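Local structure of carboxyl esterase NP (Bacillus subtilis, 4CCW) at residues His134-Leu139 / Ala155-Pro160; Leu159-Asp164 / Gly219-Phe224; Ser251-Ala256 / Ala265-Asn270. The protein hydrolyses carboxylic esters to an alcohol and a carboxylate, as a carboxylesterase of the alpha/beta hydrolase fold. All blocks are in the same frame, centred on the assembly; numbering follows the deposited sequence.

The three contacts follow one another along the chain, and none nests within another. From helix 130-141 the chain runs through strand 146-152, and interaction 1 closes this loop where 155-160 returns to the helix. Interaction 2 starts on this same loop, sharing Leu159 and Pro160 with interaction 1, and closes a much longer, helix-rich excursion through helices 163-171, 177-185 and 194-205. Interaction 3 is the most local, folding helix 249-259 back against strand 263-268. The three also touch one another: Thr157 shares backbone bonds with Tyr222 and Phe224, while Arg255 of helix 249-259 reaches both Phe158 O and Phe224 O, fastening the two loops to that helix.

Interaction 1: residues His134-Leu139 / Ala155-Pro160; sequences HTMNFL and AETFLP
Thr157, whose methyl packs against Met136, turns its hydroxyl back along its own loop: OG1 donates to Ala155 O at 2.8 Å, from 38° above the carbonyl plane. A second short bond, from Phe158 N to Glu156 O at 2.8 Å, closes a classic gamma turn centred on Thr157, which accounts for that residue's positive phi (75°). With chi1 at -55°, CG2 stands anti to the backbone N and faces helix 130-141. There Thr157 CG2 meets the inner part of the Met136 chain, 3.8 Å from Met136 CG and 3.9 Å from Met136 CB. Thr157 CG2 also lies 3.7 Å above one face of the Phe158 ring, offset toward the rim, so it touches both the methionine and the aromatic ring. Met136 leaves the helix with CG anti to N, then bends at its next two torsions to carry CE to the far end of the Phe158 ring; the modelled approach is too short to be trusted. Met136 also touches Ile151 of strand 146-152 and Phe224, and Phe158 touches Ala256 of helix 249-259. The loop follows a central strand of the alpha/beta hydrolase sheet, and the Thr157 side chain lies about 10 Å from that of His273, the likely proton acceptor. Because the threonine spends its hydroxyl within the loop, what it offers the helix is a methyl, and the buried contact is wholly apolar.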
ATOM      1  N   HIS A 134      -3.771   6.091   1.670  1.00 22.05           N
ATOM      2  CA  HIS A 134      -4.828   5.579   2.552  1.00 23.03           C
ATOM      3  C   HIS A 134      -4.443   5.746   3.997  1.00 23.05           C
ATOM      4  O   HIS A 134      -5.252   6.164   4.825  1.00 24.08           O
ATOM      5  CB  HIS A 134      -5.125   4.108   2.243  1.00 23.46           C
ATOM      6  CG  HIS A 134      -6.050   3.904   1.072  1.00 24.09           C
ATOM      7  ND1 HIS A 134      -7.351   3.597   1.219  1.00 25.07           N
ATOM      8  CD2 HIS A 134      -5.808   3.958  -0.302  1.00 23.71           C
ATOM      9  CE1 HIS A 134      -7.928   3.476   0.007  1.00 25.21           C
ATOM     10  NE2 HIS A 134      -6.980   3.689  -0.928  1.00 24.81           N
ATOM     11  N   THR A 135      -3.196   5.433   4.323  1.00 22.98           N
ATOM     12  CA  THR A 135      -2.724   5.543   5.704  1.00 23.08           C
ATOM     13  C   THR A 135      -2.797   6.985   6.200  1.00 23.25           C
ATOM     14  O   THR A 135      -3.328   7.235   7.287  1.00 23.71           O
ATOM     15  CB  THR A 135      -1.304   4.952   5.890  1.00 22.89           C
ATOM     16  OG1 THR A 135      -1.355   3.537   5.651  1.00 23.27           O
ATOM     17  CG2 THR A 135      -0.807   5.177   7.332  1.00 23.16           C
ATOM     18  N   MET A 136      -2.301   7.931   5.407  1.00 22.62           N
ATOM     19  CA  MET A 136      -2.322   9.328   5.810  1.00 23.39           C
ATOM     20  C   MET A 136      -3.773   9.804   5.958  1.00 23.38           C
ATOM     21  O   MET A 136      -4.116  10.471   6.927  1.00 24.13           O
ATOM     22  CB  MET A 136      -1.564  10.212   4.806  1.00 23.54           C
ATOM     23  CG  MET A 136      -1.454  11.669   5.227  1.00 24.99           C
ATOM     24  SD  MET A 136      -0.386  11.822   6.665  1.00 28.10           S
ATOM     25  CE  MET A 136       1.181  12.115   5.919  1.00 28.54           C
ATOM     26  N   ASN A 137      -4.619   9.433   5.006  1.00 23.23           N
ATOM     27  CA  ASN A 137      -6.013   9.852   5.047  1.00 23.96           C
ATOM     28  C   ASN A 137      -6.680   9.345   6.345  1.00 24.69           C
ATOM     29  O   ASN A 137      -7.444  10.074   7.008  1.00 25.66           O
ATOM     30  CB  ASN A 137      -6.754   9.345   3.794  1.00 24.46           C
ATOM     31  CG  ASN A 137      -8.210   9.796   3.744  1.00 25.06           C
ATOM     32  OD1 ASN A 137      -8.511  10.990   3.663  1.00 25.85           O
ATOM     33  ND2 ASN A 137      -9.116   8.834   3.762  1.00 25.74           N
ATOM     34  N   PHE A 138      -6.352   8.112   6.723  1.00 24.47           N
ATOM     35  CA  PHE A 138      -6.971   7.471   7.899  1.00 25.56           C
ATOM     36  C   PHE A 138      -6.490   8.079   9.212  1.00 25.76           C
ATOM     37  O   PHE A 138      -7.295   8.365  10.108  1.00 26.92           O
ATOM     38  CB  PHE A 138      -6.735   5.955   7.874  1.00 25.58           C
ATOM     39  CG  PHE A 138      -7.492   5.190   8.935  1.00 26.75           C
ATOM     40  CD1 PHE A 138      -8.861   4.961   8.804  1.00 27.42           C
ATOM     41  CD2 PHE A 138      -6.834   4.673  10.039  1.00 27.01           C
ATOM     42  CE1 PHE A 138      -9.558   4.232   9.765  1.00 28.60           C
ATOM     43  CE2 PHE A 138      -7.517   3.948  11.002  1.00 27.97           C
ATOM     44  CZ  PHE A 138      -8.880   3.727  10.864  1.00 28.75           C
ATOM     45  N   LEU A 139      -5.184   8.264   9.342  1.00 25.43           N
ATOM     46  CA  LEU A 139      -4.643   8.806  10.588  1.00 25.53           C
ATOM     47  C   LEU A 139      -5.096  10.252  10.814  1.00 26.32           C
ATOM     48  O   LEU A 139      -5.233  10.672  11.960  1.00 26.55           O
ATOM     49  CB  LEU A 139      -3.111   8.646  10.658  1.00 24.86           C
ATOM     50  CG  LEU A 139      -2.232   9.498   9.735  1.00 23.97           C
ATOM     51  CD1 LEU A 139      -1.888  10.827  10.402  1.00 24.73           C
ATOM     52  CD2 LEU A 139      -0.956   8.744   9.352  1.00 23.84           C
ATOM     53  N   ALA A 155       1.565   7.550  -2.538  1.00 19.72           N
ATOM     54  CA  ALA A 155       0.966   8.100  -3.750  1.00 19.56           C
ATOM     55  C   ALA A 155       0.544   9.520  -3.416  1.00 19.24           C
ATOM     56  O   ALA A 155      -0.203   9.744  -2.466  1.00 19.71           O
ATOM     57  CB  ALA A 155      -0.241   7.291  -4.186  1.00 20.13           C
ATOM     58  N   GLU A 156       1.054  10.470  -4.184  1.00 18.79           N
ATOM     59  CA  GLU A 156       0.843  11.895  -3.926  1.00 18.81           C
ATOM     60  C   GLU A 156       1.023  12.223  -2.446  1.00 19.01           C
ATOM     61  O   GLU A 156       2.127  12.047  -1.948  1.00 18.92           O
ATOM     62  CB  GLU A 156      -0.474  12.374  -4.569  1.00 19.29           C
ATOM     63  CG  GLU A 156      -0.320  12.416  -6.083  1.00 19.08           C
ATOM     64  CD  GLU A 156      -1.339  13.327  -6.768  1.00 19.51           C
ATOM     65  OE1 GLU A 156      -2.391  13.630  -6.176  1.00 19.89           O
ATOM     66  OE2 GLU A 156      -1.058  13.747  -7.895  1.00 19.55           O
ATOM     67  N   THR A 157      -0.038  12.637  -1.754  1.00 19.55           N
ATOM     68  CA  THR A 157       0.005  12.914  -0.294  1.00 20.22           C
ATOM     69  C   THR A 157       0.721  14.235   0.037  1.00 20.70           C
ATOM     70  O   THR A 157       0.093  15.169   0.539  1.00 21.39           O
ATOM     71  CB  THR A 157       0.601  11.717   0.505  1.00 19.99           C
ATOM     72  OG1 THR A 157      -0.146  10.533   0.190  1.00 20.01           O
ATOM     73  CG2 THR A 157       0.555  11.971   2.050  1.00 20.44           C
ATOM     74  N   PHE A 158       2.021  14.313  -0.253  1.00 21.34           N
ATOM     75  CA  PHE A 158       2.770  15.561  -0.053  1.00 22.13           C
ATOM     76  C   PHE A 158       2.945  16.386  -1.324  1.00 22.38           C
ATOM     77  O   PHE A 158       2.882  17.614  -1.284  1.00 24.00           O
ATOM     78  CB  PHE A 158       4.115  15.280   0.632  1.00 23.15           C
ATOM     79  CG  PHE A 158       3.966  14.524   1.909  1.00 23.47           C
ATOM     80  CD1 PHE A 158       3.456  15.148   3.053  1.00 23.50           C
ATOM     81  CD2 PHE A 158       4.276  13.172   1.965  1.00 23.51           C
ATOM     82  CE1 PHE A 158       3.279  14.441   4.228  1.00 24.03           C
ATOM     83  CE2 PHE A 158       4.124  12.465   3.144  1.00 23.73           C
ATOM     84  CZ  PHE A 158       3.620  13.097   4.275  1.00 24.03           C
ATOM     85  N   LEU A 159       3.153  15.716  -2.452  1.00 21.82           N
ATOM     86  CA  LEU A 159       3.349  16.377  -3.740  1.00 21.80           C
ATOM     87  C   LEU A 159       2.473  15.704  -4.773  1.00 21.44           C
ATOM     88  O   LEU A 159       2.178  14.520  -4.616  1.00 21.17           O
ATOM     89  CB  LEU A 159       4.793  16.218  -4.229  1.00 22.60           C
ATOM     90  CG  LEU A 159       5.927  16.899  -3.472  1.00 23.82           C
ATOM     91  CD1 LEU A 159       7.217  16.626  -4.236  1.00 23.94           C
ATOM     92  CD2 LEU A 159       5.664  18.396  -3.345  1.00 24.75           C
ATOM     93  N   PRO A 160       2.088  16.435  -5.842  1.00 21.17           N
ATOM     94  CA  PRO A 160       1.372  15.769  -6.935  1.00 21.00           C
ATOM     95  C   PRO A 160       2.308  14.893  -7.744  1.00 20.50           C
ATOM     96  O   PRO A 160       3.525  15.098  -7.700  1.00 20.55           O
ATOM     97  CB  PRO A 160       0.878  16.920  -7.808  1.00 21.48           C
ATOM     98  CG  PRO A 160       1.706  18.096  -7.448  1.00 22.16           C
ATOM     99  CD  PRO A 160       2.255  17.888  -6.069  1.00 21.55           C
TER

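Interaction 2: residues Leu159-Asp164 / Gly219-Phe224; sequences LPFHHD and GFPYVF
The loop part of 159-164 and the irregular segment 219-224 pass each other in opposite order, Leu159 coming against Val223 with their CA atoms 6.0 Å apart and Phe161 against Pro221, which follows a cis peptide bond. Val223 carries the first pairing. Val223 CG2, anti to the carbonyl carbon while CG1 is anti to N (chi1 173°), settles on the peptide link before Pro160, 3.6 Å from both Leu159 C and Pro160 N. Further along, Phe161 meets Pro221 at about a right angle: the ring's CE2 touches the pyrrolidine flank, 3.7 Å from Pro221 CB and equally far from Pro221 CG. Just beyond, His162 is the N-cap of helix 163-171, its ND1 accepting from Asp164 N at 3.0 Å, with an N-H...N angle of 162°. Phe161 stacks on Phe165, a residue of the ligand pocket, and its side chain is about 7 Å from the bound (2-hydroxyethoxy)acetic acid, so this apolar join lies close to the ligand pocket. Around it, Leu159 and Val223 lean on helix 249-259, Phe220 and Phe224 pack on helix 130-141, and the 159-164 loop leads straight into helix 163-171.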
ATOM      1  N   LEU A 159       3.153  15.716  -2.452  1.00 21.82           N
ATOM      2  CA  LEU A 159       3.349  16.377  -3.740  1.00 21.80           C
ATOM      3  C   LEU A 159       2.473  15.704  -4.773  1.00 21.44           C
ATOM      4  O   LEU A 159       2.178  14.520  -4.616  1.00 21.17           O
ATOM      5  CB  LEU A 159       4.793  16.218  -4.229  1.00 22.60           C
ATOM      6  CG  LEU A 159       5.927  16.899  -3.472  1.00 23.82           C
ATOM      7  CD1 LEU A 159       7.217  16.626  -4.236  1.00 23.94           C
ATOM      8  CD2 LEU A 159       5.664  18.396  -3.345  1.00 24.75           C
ATOM      9  N   PRO A 160       2.088  16.435  -5.842  1.00 21.17           N
ATOM     10  CA  PRO A 160       1.372  15.769  -6.935  1.00 21.00           C
ATOM     11  C   PRO A 160       2.308  14.893  -7.744  1.00 20.50           C
ATOM     12  O   PRO A 160       3.525  15.098  -7.700  1.00 20.55           O
ATOM     13  CB  PRO A 160       0.878  16.920  -7.808  1.00 21.48           C
ATOM     14  CG  PRO A 160       1.706  18.096  -7.448  1.00 22.16           C
ATOM     15  CD  PRO A 160       2.255  17.888  -6.069  1.00 21.55           C
ATOM     16  N   PHE A 161       1.751  13.925  -8.468  1.00 20.29           N
ATOM     17  CA  PHE A 161       2.548  13.060  -9.324  1.00 20.25           C
ATOM     18  C   PHE A 161       3.269  13.851 -10.392  1.00 20.86           C
ATOM     19  O   PHE A 161       2.733  14.833 -10.933  1.00 21.42           O
ATOM     20  CB  PHE A 161       1.654  12.071 -10.095  1.00 20.44           C
ATOM     21  CG  PHE A 161       1.044  10.991  -9.255  1.00 20.20           C
ATOM     22  CD1 PHE A 161       1.824  10.174  -8.437  1.00 20.24           C
ATOM     23  CD2 PHE A 161      -0.330  10.735  -9.353  1.00 20.71           C
ATOM     24  CE1 PHE A 161       1.241   9.139  -7.709  1.00 20.31           C
ATOM     25  CE2 PHE A 161      -0.916   9.714  -8.614  1.00 20.85           C
ATOM     26  CZ  PHE A 161      -0.126   8.913  -7.791  1.00 20.61           C
ATOM     27  N   HIS A 162       4.460  13.392 -10.751  1.00 20.64           N
ATOM     28  CA  HIS A 162       5.053  13.820 -12.019  1.00 21.87           C
ATOM     29  C   HIS A 162       4.198  13.255 -13.131  1.00 22.24           C
ATOM     30  O   HIS A 162       3.675  12.144 -13.004  1.00 22.02           O
ATOM     31  CB  HIS A 162       6.470  13.286 -12.110  1.00 22.78           C
ATOM     32  CG  HIS A 162       7.224  13.763 -13.318  1.00 24.82           C
ATOM     33  ND1 HIS A 162       7.151  13.139 -14.509  1.00 25.51           N
ATOM     34  CD2 HIS A 162       8.099  14.829 -13.482  1.00 26.04           C
ATOM     35  CE1 HIS A 162       7.931  13.776 -15.397  1.00 26.47           C
ATOM     36  NE2 HIS A 162       8.519  14.809 -14.767  1.00 26.50           N
ATOM     37  N   HIS A 163       4.050  13.974 -14.242  1.00 23.49           N
ATOM     38  CA  HIS A 163       3.144  13.521 -15.312  1.00 24.48           C
ATOM     39  C   HIS A 163       3.498  12.163 -15.884  1.00 24.81           C
ATOM     40  O   HIS A 163       2.629  11.445 -16.409  1.00 24.98           O
ATOM     41  CB  HIS A 163       3.026  14.571 -16.416  1.00 25.93           C
ATOM     42  CG  HIS A 163       4.256  14.695 -17.297  1.00 26.59           C
ATOM     43  ND1 HIS A 163       4.311  14.173 -18.543  1.00 27.42           N
ATOM     44  CD2 HIS A 163       5.491  15.291 -17.067  1.00 26.92           C
ATOM     45  CE1 HIS A 163       5.510  14.438 -19.091  1.00 28.15           C
ATOM     46  NE2 HIS A 163       6.242  15.111 -18.183  1.00 27.67           N
ATOM     47  N   ASP A 164       4.771  11.793 -15.792  1.00 24.65           N
ATOM     48  CA  ASP A 164       5.216  10.487 -16.304  1.00 25.91           C
ATOM     49  C   ASP A 164       4.527   9.332 -15.596  1.00 25.03           C
ATOM     50  O   ASP A 164       4.313   8.281 -16.203  1.00 25.81           O
ATOM     51  CB  ASP A 164       6.737  10.318 -16.224  1.00 27.67           C
ATOM     52  CG  ASP A 164       7.451  10.898 -17.432  1.00 30.54           C
ATOM     53  OD1 ASP A 164       6.772  11.313 -18.393  1.00 31.82           O
ATOM     54  OD2 ASP A 164       8.701  10.921 -17.423  1.00 32.31           O
ATOM     55  N   GLY A 219     -11.690  12.340  -4.260  1.00 28.95           N
ATOM     56  CA  GLY A 219     -11.199  10.981  -4.116  1.00 28.01           C
ATOM     57  C   GLY A 219      -9.685  10.902  -4.036  1.00 26.16           C
ATOM     58  O   GLY A 219      -9.026  11.811  -3.487  1.00 25.34           O
ATOM     59  N   PHE A 220      -9.148   9.792  -4.546  1.00 25.64           N
ATOM     60  CA  PHE A 220      -7.707   9.579  -4.652  1.00 24.38           C
ATOM     61  C   PHE A 220      -7.318   9.580  -6.142  1.00 23.96           C
ATOM     62  O   PHE A 220      -8.115   9.160  -6.999  1.00 24.90           O
ATOM     63  CB  PHE A 220      -7.283   8.252  -3.993  1.00 24.46           C
ATOM     64  CG  PHE A 220      -7.387   8.225  -2.477  1.00 24.69           C
ATOM     65  CD1 PHE A 220      -7.146   9.362  -1.701  1.00 24.25           C
ATOM     66  CD2 PHE A 220      -7.705   7.037  -1.820  1.00 25.49           C
ATOM     67  CE1 PHE A 220      -7.216   9.313  -0.309  1.00 24.60           C
ATOM     68  CE2 PHE A 220      -7.788   6.986  -0.439  1.00 25.81           C
ATOM     69  CZ  PHE A 220      -7.535   8.123   0.322  1.00 25.28           C
ATOM     70  N   PRO A 221      -6.110  10.054  -6.465  1.00 22.70           N
ATOM     71  CA  PRO A 221      -5.070  10.527  -5.549  1.00 21.99           C
ATOM     72  C   PRO A 221      -5.390  11.904  -4.997  1.00 21.80           C
ATOM     73  O   PRO A 221      -6.286  12.583  -5.507  1.00 22.58           O
ATOM     74  CB  PRO A 221      -3.827  10.585  -6.441  1.00 21.34           C
ATOM     75  CG  PRO A 221      -4.377  10.860  -7.790  1.00 21.96           C
ATOM     76  CD  PRO A 221      -5.637  10.054  -7.864  1.00 22.61           C
ATOM     77  N   TYR A 222      -4.660  12.302  -3.952  1.00 21.24           N
ATOM     78  CA  TYR A 222      -4.925  13.557  -3.267  1.00 21.39           C
ATOM     79  C   TYR A 222      -3.639  14.093  -2.665  1.00 20.79           C
ATOM     80  O   TYR A 222      -2.791  13.321  -2.231  1.00 20.93           O
ATOM     81  CB  TYR A 222      -5.999  13.363  -2.172  1.00 22.03           C
ATOM     82  CG  TYR A 222      -6.337  14.634  -1.400  1.00 22.45           C
ATOM     83  CD1 TYR A 222      -6.923  15.734  -2.048  1.00 23.14           C
ATOM     84  CD2 TYR A 222      -6.063  14.745  -0.036  1.00 22.56           C
ATOM     85  CE1 TYR A 222      -7.233  16.897  -1.362  1.00 23.38           C
ATOM     86  CE2 TYR A 222      -6.373  15.907   0.658  1.00 23.01           C
ATOM     87  CZ  TYR A 222      -6.955  16.975  -0.011  1.00 23.45           C
ATOM     88  OH  TYR A 222      -7.247  18.140   0.652  1.00 24.18           O
ATOM     89  N   VAL A 223      -3.495  15.415  -2.681  1.00 20.53           N
ATOM     90  CA  VAL A 223      -2.400  16.105  -1.998  1.00 20.25           C
ATOM     91  C   VAL A 223      -3.002  16.878  -0.835  1.00 20.67           C
ATOM     92  O   VAL A 223      -3.861  17.738  -1.029  1.00 21.35           O
ATOM     93  CB  VAL A 223      -1.684  17.065  -2.968  1.00 19.99           C
ATOM     94  CG1 VAL A 223      -0.651  17.926  -2.224  1.00 19.98           C
ATOM     95  CG2 VAL A 223      -0.985  16.245  -4.054  1.00 19.91           C
ATOM     96  N   PHE A 224      -2.575  16.565   0.381  1.00 21.08           N
ATOM     97  CA  PHE A 224      -3.160  17.209   1.558  1.00 22.18           C
ATOM     98  C   PHE A 224      -2.749  18.674   1.627  1.00 22.40           C
ATOM     99  O   PHE A 224      -1.624  19.017   1.277  1.00 22.57           O
ATOM    100  CB  PHE A 224      -2.764  16.453   2.836  1.00 22.25           C
ATOM    101  CG  PHE A 224      -3.338  15.070   2.895  1.00 22.82           C
ATOM    102  CD1 PHE A 224      -4.607  14.854   3.443  1.00 23.62           C
ATOM    103  CD2 PHE A 224      -2.642  13.990   2.356  1.00 22.49           C
ATOM    104  CE1 PHE A 224      -5.160  13.570   3.469  1.00 24.22           C
ATOM    105  CE2 PHE A 224      -3.206  12.713   2.355  1.00 22.85           C
ATOM    106  CZ  PHE A 224      -4.456  12.501   2.930  1.00 23.72           C
TER

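Interaction 3: residues Ser251-Ala256 / Ala265-Asn270; sequences SALHRA and AEVIKN
Leu253 leaves its helix with CG anti to the backbone N (chi1 179°), and chi2, at 147° well short of full anti, swings CD1 down onto strand 263-268. Val267 has CG1 anti to its own N, which leaves CG2 as the branch facing the leucine. CD1 is the atom that does most of the touching. Leu253 CD1 rests against the strand backbone, 3.7 Å from Glu266 CA and 3.8 Å from Ala265 O, and is flanked by the neighbouring side chains: Ala265 CB at 4.1 Å and Val267 CG2 at 4.0 Å. Leu253 CG also lies 4.1 Å from Ala265 CB, so the CG-CD1 arm lies alongside the alanine methyl. The axes of the helix and strand segments run almost exactly antiparallel, at 173°, and come within 8.7 Å of each other, as expected of the helix in a beta-alpha-beta unit, here strand 236-241, helix 249-259 and strand 263-268. Leu253 also touches Leu240 of strand 236-241, so it contacts both strands of the unit; Ala265 touches Leu238 beside it. Glu266, pointing away from helix 249-259, bonds instead to Tyr282 and Arg286 of helix 280-291, so the strand is gripped by a helix on each face. Arg255, elsewhere on the leucine's helix, pairs with Asp226. The contact itself is apolar, van der Waals packing with burial of hydrophobic surface: one aliphatic side chain laid over main chain and two small apolar groups, with the charged ends of Glu266 and Arg255 turned to other partners.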
ATOM      1  N   SER A 251      12.013  17.005  -2.570  1.00 22.20           N
ATOM      2  CA  SER A 251      10.916  17.959  -2.501  1.00 22.16           C
ATOM      3  C   SER A 251       9.802  17.421  -1.589  1.00 21.14           C
ATOM      4  O   SER A 251       9.225  18.183  -0.828  1.00 21.66           O
ATOM      5  CB  SER A 251      10.359  18.253  -3.895  1.00 22.88           C
ATOM      6  OG  SER A 251      11.419  18.565  -4.791  1.00 24.80           O
ATOM      7  N   ALA A 252       9.487  16.125  -1.688  1.00 20.27           N
ATOM      8  CA  ALA A 252       8.469  15.502  -0.836  1.00 19.86           C
ATOM      9  C   ALA A 252       8.837  15.572   0.644  1.00 19.98           C
ATOM     10  O   ALA A 252       7.999  15.923   1.483  1.00 19.73           O
ATOM     11  CB  ALA A 252       8.229  14.050  -1.245  1.00 19.89           C
ATOM     12  N   LEU A 253      10.087  15.222   0.954  1.00 19.95           N
ATOM     13  CA  LEU A 253      10.580  15.285   2.332  1.00 20.40           C
ATOM     14  C   LEU A 253      10.474  16.721   2.852  1.00 21.04           C
ATOM     15  O   LEU A 253      10.090  16.944   4.007  1.00 20.78           O
ATOM     16  CB  LEU A 253      12.025  14.776   2.425  1.00 21.00           C
ATOM     17  CG  LEU A 253      12.662  14.806   3.834  1.00 21.45           C
ATOM     18  CD1 LEU A 253      13.626  13.645   4.018  1.00 22.10           C
ATOM     19  CD2 LEU A 253      13.383  16.122   4.040  1.00 22.31           C
ATOM     20  N   HIS A 254      10.825  17.688   2.008  1.00 21.20           N
ATOM     21  CA  HIS A 254      10.806  19.093   2.419  1.00 22.14           C
ATOM     22  C   HIS A 254       9.417  19.484   2.831  1.00 21.34           C
ATOM     23  O   HIS A 254       9.220  20.005   3.932  1.00 21.24           O
ATOM     24  CB  HIS A 254      11.333  20.014   1.313  1.00 23.88           C
ATOM     25  CG  HIS A 254      11.042  21.472   1.566  1.00 26.38           C
ATOM     26  ND1 HIS A 254       9.936  22.070   1.109  1.00 27.38           N
ATOM     27  CD2 HIS A 254      11.734  22.426   2.298  1.00 28.29           C
ATOM     28  CE1 HIS A 254       9.921  23.357   1.510  1.00 28.86           C
ATOM     29  NE2 HIS A 254      11.015  23.572   2.241  1.00 29.65           N
ATOM     30  N   ARG A 255       8.419  19.193   1.993  1.00 20.39           N
ATOM     31  CA  ARG A 255       7.064  19.620   2.333  1.00 20.19           C
ATOM     32  C   ARG A 255       6.546  18.897   3.591  1.00 20.04           C
ATOM     33  O   ARG A 255       6.005  19.534   4.502  1.00 20.28           O
ATOM     34  CB  ARG A 255       6.090  19.450   1.140  1.00 19.83           C
ATOM     35  CG  ARG A 255       4.697  19.981   1.482  1.00 20.35           C
ATOM     36  CD  ARG A 255       3.843  20.318   0.273  1.00 20.58           C
ATOM     37  NE  ARG A 255       2.613  20.956   0.761  1.00 20.99           N
ATOM     38  CZ  ARG A 255       1.436  20.342   0.936  1.00 21.21           C
ATOM     39  NH1 ARG A 255       1.264  19.054   0.616  1.00 21.09           N
ATOM     40  NH2 ARG A 255       0.409  21.035   1.402  1.00 21.76           N
ATOM     41  N   ALA A 256       6.750  17.580   3.658  1.00 19.38           N
ATOM     42  CA  ALA A 256       6.291  16.795   4.796  1.00 19.68           C
ATOM     43  C   ALA A 256       6.892  17.324   6.110  1.00 20.26           C
ATOM     44  O   ALA A 256       6.186  17.537   7.112  1.00 20.36           O
ATOM     45  CB  ALA A 256       6.649  15.325   4.582  1.00 19.61           C
ATOM     46  N   ALA A 265      11.503  11.719   8.941  1.00 25.86           N
ATOM     47  CA  ALA A 265      11.483  11.526   7.496  1.00 24.59           C
ATOM     48  C   ALA A 265      12.895  11.370   6.966  1.00 25.35           C
ATOM     49  O   ALA A 265      13.807  12.040   7.440  1.00 25.94           O
ATOM     50  CB  ALA A 265      10.773  12.695   6.809  1.00 23.88           C
ATOM     51  N   GLU A 266      13.072  10.477   5.989  1.00 25.04           N
ATOM     52  CA  GLU A 266      14.387  10.272   5.376  1.00 26.43           C
ATOM     53  C   GLU A 266      14.289   9.754   3.958  1.00 25.33           C
ATOM     54  O   GLU A 266      13.320   9.077   3.591  1.00 24.31           O
ATOM     55  CB  GLU A 266      15.285   9.352   6.228  1.00 28.85           C
ATOM     56  CG  GLU A 266      14.803   7.917   6.316  1.00 29.90           C
ATOM     57  CD  GLU A 266      15.713   7.049   7.164  1.00 33.27           C
ATOM     58  OE1 GLU A 266      15.762   7.261   8.399  1.00 34.48           O
ATOM     59  OE2 GLU A 266      16.396   6.172   6.590  1.00 35.15           O
ATOM     60  N   VAL A 267      15.303  10.109   3.169  1.00 25.76           N
ATOM     61  CA  VAL A 267      15.470   9.600   1.815  1.00 25.83           C
ATOM     62  C   VAL A 267      16.542   8.528   1.887  1.00 27.29           C
ATOM     63  O   VAL A 267      17.680   8.802   2.267  1.00 28.47           O
ATOM     64  CB  VAL A 267      15.891  10.697   0.824  1.00 25.91           C
ATOM     65  CG1 VAL A 267      16.198  10.087  -0.546  1.00 26.70           C
ATOM     66  CG2 VAL A 267      14.796  11.742   0.690  1.00 24.81           C
ATOM     67  N   ILE A 268      16.156   7.313   1.526  1.00 27.39           N
ATOM     68  CA  ILE A 268      16.988   6.123   1.661  1.00 29.43           C
ATOM     69  C   ILE A 268      17.880   5.904   0.444  1.00 30.59           C
ATOM     70  O   ILE A 268      17.464   6.128  -0.685  1.00 28.99           O
ATOM     71  CB  ILE A 268      16.104   4.885   1.899  1.00 29.81           C
ATOM     72  CG1 ILE A 268      15.509   4.957   3.301  1.00 29.17           C
ATOM     73  CG2 ILE A 268      16.887   3.587   1.704  1.00 31.82           C
ATOM     74  CD1 ILE A 268      14.334   4.033   3.507  1.00 30.13           C
ATOM     75  N   LYS A 269      19.103   5.446   0.691  1.00 32.11           N
ATOM     76  CA  LYS A 269      20.060   5.199  -0.390  1.00 34.50           C
ATOM     77  C   LYS A 269      19.727   3.925  -1.159  1.00 34.19           C
ATOM     78  O   LYS A 269      19.158   2.980  -0.602  1.00 34.24           O
ATOM     79  CB  LYS A 269      21.497   5.137   0.157  1.00 37.97           C
ATOM     80  CG  LYS A 269      22.013   6.453   0.729  1.00 39.79           C
ATOM     81  CD  LYS A 269      21.648   7.651  -0.140  1.00 40.06           C
ATOM     82  CE  LYS A 269      22.499   8.875   0.186  1.00 42.83           C
ATOM     83  NZ  LYS A 269      22.206   9.491   1.518  1.00 44.67           N
ATOM     84  N   ASN A 270      20.058   3.923  -2.448  1.00 34.49           N
ATOM     85  CA  ASN A 270      20.015   2.707  -3.263  1.00 35.13           C
ATOM     86  C   ASN A 270      18.629   2.076  -3.304  1.00 32.60           C
ATOM     87  O   ASN A 270      18.488   0.849  -3.322  1.00 33.27           O
ATOM     88  CB  ASN A 270      21.058   1.686  -2.763  1.00 37.17           C
ATOM     89  CG  ASN A 270      22.478   2.226  -2.783  1.00 40.36           C
ATOM     90  OD1 ASN A 270      23.229   2.103  -1.794  1.00 41.84           O
ATOM     91  ND2 ASN A 270      22.873   2.807  -3.918  1.00 41.15           N
TER